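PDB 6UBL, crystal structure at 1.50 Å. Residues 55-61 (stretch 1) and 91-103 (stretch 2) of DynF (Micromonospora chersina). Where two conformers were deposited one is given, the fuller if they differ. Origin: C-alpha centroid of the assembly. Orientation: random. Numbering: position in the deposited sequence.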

# COMPACT_ATOMS: atom_id res chain seq x y z
N GLU A 55 21.09 -6.50 7.23
CA GLU A 55 20.22 -5.33 7.12
C GLU A 55 21.12 -4.12 6.93
O GLU A 55 22.17 -4.01 7.57
CB GLU A 55 19.30 -5.16 8.35
CG GLU A 55 18.11 -4.21 8.12
CD GLU A 55 16.86 -4.58 8.92
OE1 GLU A 55 15.78 -4.01 8.65
OE2 GLU A 55 16.94 -5.44 9.82
N TYR A 56 20.73 -3.24 6.02
CA TYR A 56 21.59 -2.18 5.53
C TYR A 56 20.82 -0.87 5.45
O TYR A 56 19.68 -0.84 4.99
CB TYR A 56 22.10 -2.54 4.14
CG TYR A 56 22.70 -3.93 4.09
CD1 TYR A 56 23.97 -4.15 4.59
CD2 TYR A 56 22.00 -5.00 3.57
CE1 TYR A 56 24.53 -5.41 4.57
CE2 TYR A 56 22.55 -6.27 3.53
CZ TYR A 56 23.82 -6.46 4.04
OH TYR A 56 24.39 -7.72 4.01
N THR A 57 21.46 0.20 5.91
CA THR A 57 20.87 1.53 5.87
C THR A 57 21.67 2.37 4.87
O THR A 57 22.89 2.50 5.01
CB THR A 57 20.90 2.17 7.25
OG1 THR A 57 20.15 1.35 8.16
CG2 THR A 57 20.27 3.55 7.19
N VAL A 58 20.96 2.95 3.89
CA VAL A 58 21.61 3.65 2.79
C VAL A 58 20.99 5.02 2.64
O VAL A 58 19.75 5.16 2.62
CB VAL A 58 21.50 2.87 1.47
CG1 VAL A 58 22.25 3.59 0.36
CG2 VAL A 58 22.02 1.45 1.64
N ALA A 59 21.84 6.03 2.49
CA ALA A 59 21.40 7.40 2.26
C ALA A 59 21.38 7.68 0.76
O ALA A 59 22.32 7.32 0.04
CB ALA A 59 22.36 8.38 2.94
N PHE A 60 20.33 8.34 0.31
CA PHE A 60 20.13 8.65 -1.10
C PHE A 60 19.93 10.15 -1.29
O PHE A 60 19.40 10.84 -0.42
CB PHE A 60 18.88 7.96 -1.64
CG PHE A 60 18.98 6.47 -1.71
CD1 PHE A 60 18.82 5.69 -0.58
CD2 PHE A 60 19.22 5.85 -2.92
CE1 PHE A 60 18.90 4.31 -0.66
CE2 PHE A 60 19.31 4.47 -3.00
CZ PHE A 60 19.15 3.70 -1.87
N ASP A 61 20.34 10.64 -2.46
CA ASP A 61 20.11 12.01 -2.87
C ASP A 61 19.70 11.99 -4.34
O ASP A 61 20.12 11.12 -5.11
CB ASP A 61 21.38 12.86 -2.67
CG ASP A 61 21.15 14.32 -2.96
OD1 ASP A 61 20.20 14.91 -2.40
OD2 ASP A 61 21.96 14.91 -3.72
N VAL A 91 20.20 8.35 -5.92
CA VAL A 91 21.40 7.52 -5.88
C VAL A 91 21.92 7.46 -4.46
O VAL A 91 21.98 8.47 -3.75
CB VAL A 91 22.49 8.06 -6.84
CG1 VAL A 91 23.75 7.20 -6.74
CG2 VAL A 91 21.97 8.10 -8.27
N GLY A 92 22.34 6.26 -4.05
CA GLY A 92 22.99 6.08 -2.77
C GLY A 92 24.02 4.98 -2.89
O GLY A 92 24.04 4.22 -3.86
N GLU A 93 24.88 4.89 -1.88
CA GLU A 93 26.00 3.97 -1.96
C GLU A 93 26.26 3.33 -0.62
O GLU A 93 25.98 3.89 0.44
CB GLU A 93 27.27 4.69 -2.43
CG GLU A 93 28.18 3.83 -3.29
CD GLU A 93 28.88 4.65 -4.36
OE1 GLU A 93 28.29 5.66 -4.81
OE2 GLU A 93 30.01 4.30 -4.73
N CYS A 94 26.81 2.12 -0.69
CA CYS A 94 26.89 1.23 0.45
C CYS A 94 27.93 0.17 0.11
O CYS A 94 27.95 -0.34 -1.02
CB CYS A 94 25.49 0.66 0.65
SG CYS A 94 25.33 -0.76 1.68
N GLU A 95 28.80 -0.13 1.07
CA GLU A 95 29.87 -1.08 0.81
C GLU A 95 29.30 -2.43 0.40
O GLU A 95 29.74 -3.03 -0.59
CB GLU A 95 30.75 -1.22 2.05
CG GLU A 95 31.82 -2.31 1.98
CD GLU A 95 32.82 -2.09 0.86
OE1 GLU A 95 33.70 -2.95 0.67
OE2 GLU A 95 32.75 -1.03 0.20
N GLU A 96 28.31 -2.92 1.15
CA GLU A 96 27.81 -4.27 0.94
C GLU A 96 26.92 -4.37 -0.29
O GLU A 96 26.99 -5.35 -1.04
CB GLU A 96 27.05 -4.73 2.18
CG GLU A 96 27.91 -4.80 3.44
CD GLU A 96 27.86 -3.54 4.29
OE1 GLU A 96 27.48 -2.46 3.78
OE2 GLU A 96 28.24 -3.62 5.48
N LEU A 97 26.06 -3.37 -0.52
CA LEU A 97 25.10 -3.43 -1.61
C LEU A 97 25.55 -2.70 -2.86
O LEU A 97 24.88 -2.81 -3.90
CB LEU A 97 23.76 -2.86 -1.14
CG LEU A 97 23.17 -3.50 0.11
CD1 LEU A 97 21.84 -2.84 0.42
CD2 LEU A 97 23.02 -5.00 -0.04
N GLY A 98 26.64 -1.95 -2.79
CA GLY A 98 27.10 -1.17 -3.92
C GLY A 98 26.28 0.10 -4.11
O GLY A 98 25.52 0.53 -3.24
N LYS A 99 26.44 0.69 -5.29
CA LYS A 99 25.69 1.89 -5.66
C LYS A 99 24.28 1.49 -6.09
O LYS A 99 24.12 0.67 -7.00
CB LYS A 99 26.41 2.62 -6.80
CG LYS A 99 25.78 3.93 -7.24
CD LYS A 99 26.65 4.60 -8.31
CE LYS A 99 26.69 6.12 -8.11
NZ LYS A 99 28.05 6.69 -8.28
N ILE A 100 23.28 2.09 -5.46
CA ILE A 100 21.88 1.79 -5.71
C ILE A 100 21.26 3.01 -6.39
O ILE A 100 21.38 4.14 -5.89
CB ILE A 100 21.14 1.46 -4.41
CG1 ILE A 100 21.84 0.31 -3.67
CG2 ILE A 100 19.68 1.11 -4.69
CD1 ILE A 100 21.34 0.08 -2.25
N THR A 101 20.59 2.78 -7.52
CA THR A 101 19.91 3.84 -8.26
C THR A 101 18.42 3.52 -8.30
O THR A 101 18.03 2.42 -8.71
CB THR A 101 20.48 3.97 -9.68
OG1 THR A 101 21.87 4.25 -9.62
CG2 THR A 101 19.76 5.09 -10.43
N VAL A 102 17.61 4.48 -7.86
CA VAL A 102 16.17 4.31 -7.76
C VAL A 102 15.50 5.19 -8.80
O VAL A 102 15.73 6.40 -8.85
CB VAL A 102 15.66 4.62 -6.34
CG1 VAL A 102 14.19 4.30 -6.23
CG2 VAL A 102 16.46 3.83 -5.30
N THR A 103 14.67 4.56 -9.64
CA THR A 103 13.92 5.24 -10.69
C THR A 103 12.49 4.70 -10.65
O THR A 103 12.16 3.85 -9.82
CB THR A 103 14.57 4.98 -12.04
OG1 THR A 103 14.63 3.57 -12.27
CG2 THR A 103 15.99 5.56 -12.08
O HOH W 1 24.75 5.51 2.64
O HOH W 2 24.89 7.06 -0.02

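Strand 55-61 packs against a hairpin-like segment, 91-103, and three residues at alternate positions, Tyr56, Phe60 and Val58, make up most of the area the strand contributes; 523 Å² is buried in all, both sides summed. Main-chain pairing anchors one end. Asp61 N donates to Val91 O (3.0 Å) and Val91 N to Asp61 O (2.9 Å), an antiparallel pair with nearly straight bonds. Beyond it the direct bonding gives way to water: water 1 accepts from Ala59 N (3.0 Å) and donates to Glu93 O (3.0 Å), while water 2 donates to Ala59 O (2.6 Å) and accepts from Glu93 N (2.9 Å), so the N and O of both Ala59 and Glu93 find a water partner across the widened gap.

Phe60, chi1 m, lays its ring face over Gly92, whose CA lies 4.2 Å from the ring centroid. Glycine suits this site: an ideal CB would clash with Ala59 O and Val58 CG1. Phe60 CE2 also reaches strand 100-103, 3.8 Å from Ile100 CG2 and 3.7 Å from Val102 CG2. Gly92 and Ile100 are themselves joined by two backbone hydrogen bonds, which place these partners side by side.

Val58, chi1 t, is buried and fills the middle with its two methyls: CG1 meets Glu93 N at 3.7 Å, and CG2 lies 3.7 Å from Cys94 CB and 4.2 Å from Ile100 CD1. Its compact branched side chain is wholly apolar, so burying it costs no hydrogen bond.

Tyr56, chi1 m, closes the other end. Leu97 CD2 sits over its ring face, 4.1 Å from the centroid, and Tyr56 CB touches Leu97 CD1 at 3.7 Å; Tyr56 CE1 lies 3.5 Å from Glu96 CB. The broad ring gives Leu97 an apolar surface to pack on, and at this partly exposed site a tyrosine can carry its polar OH at the tip of the ring. The turn carrying these partners is steadied by Leu97 N donating to Cys94 SG (3.5 Å).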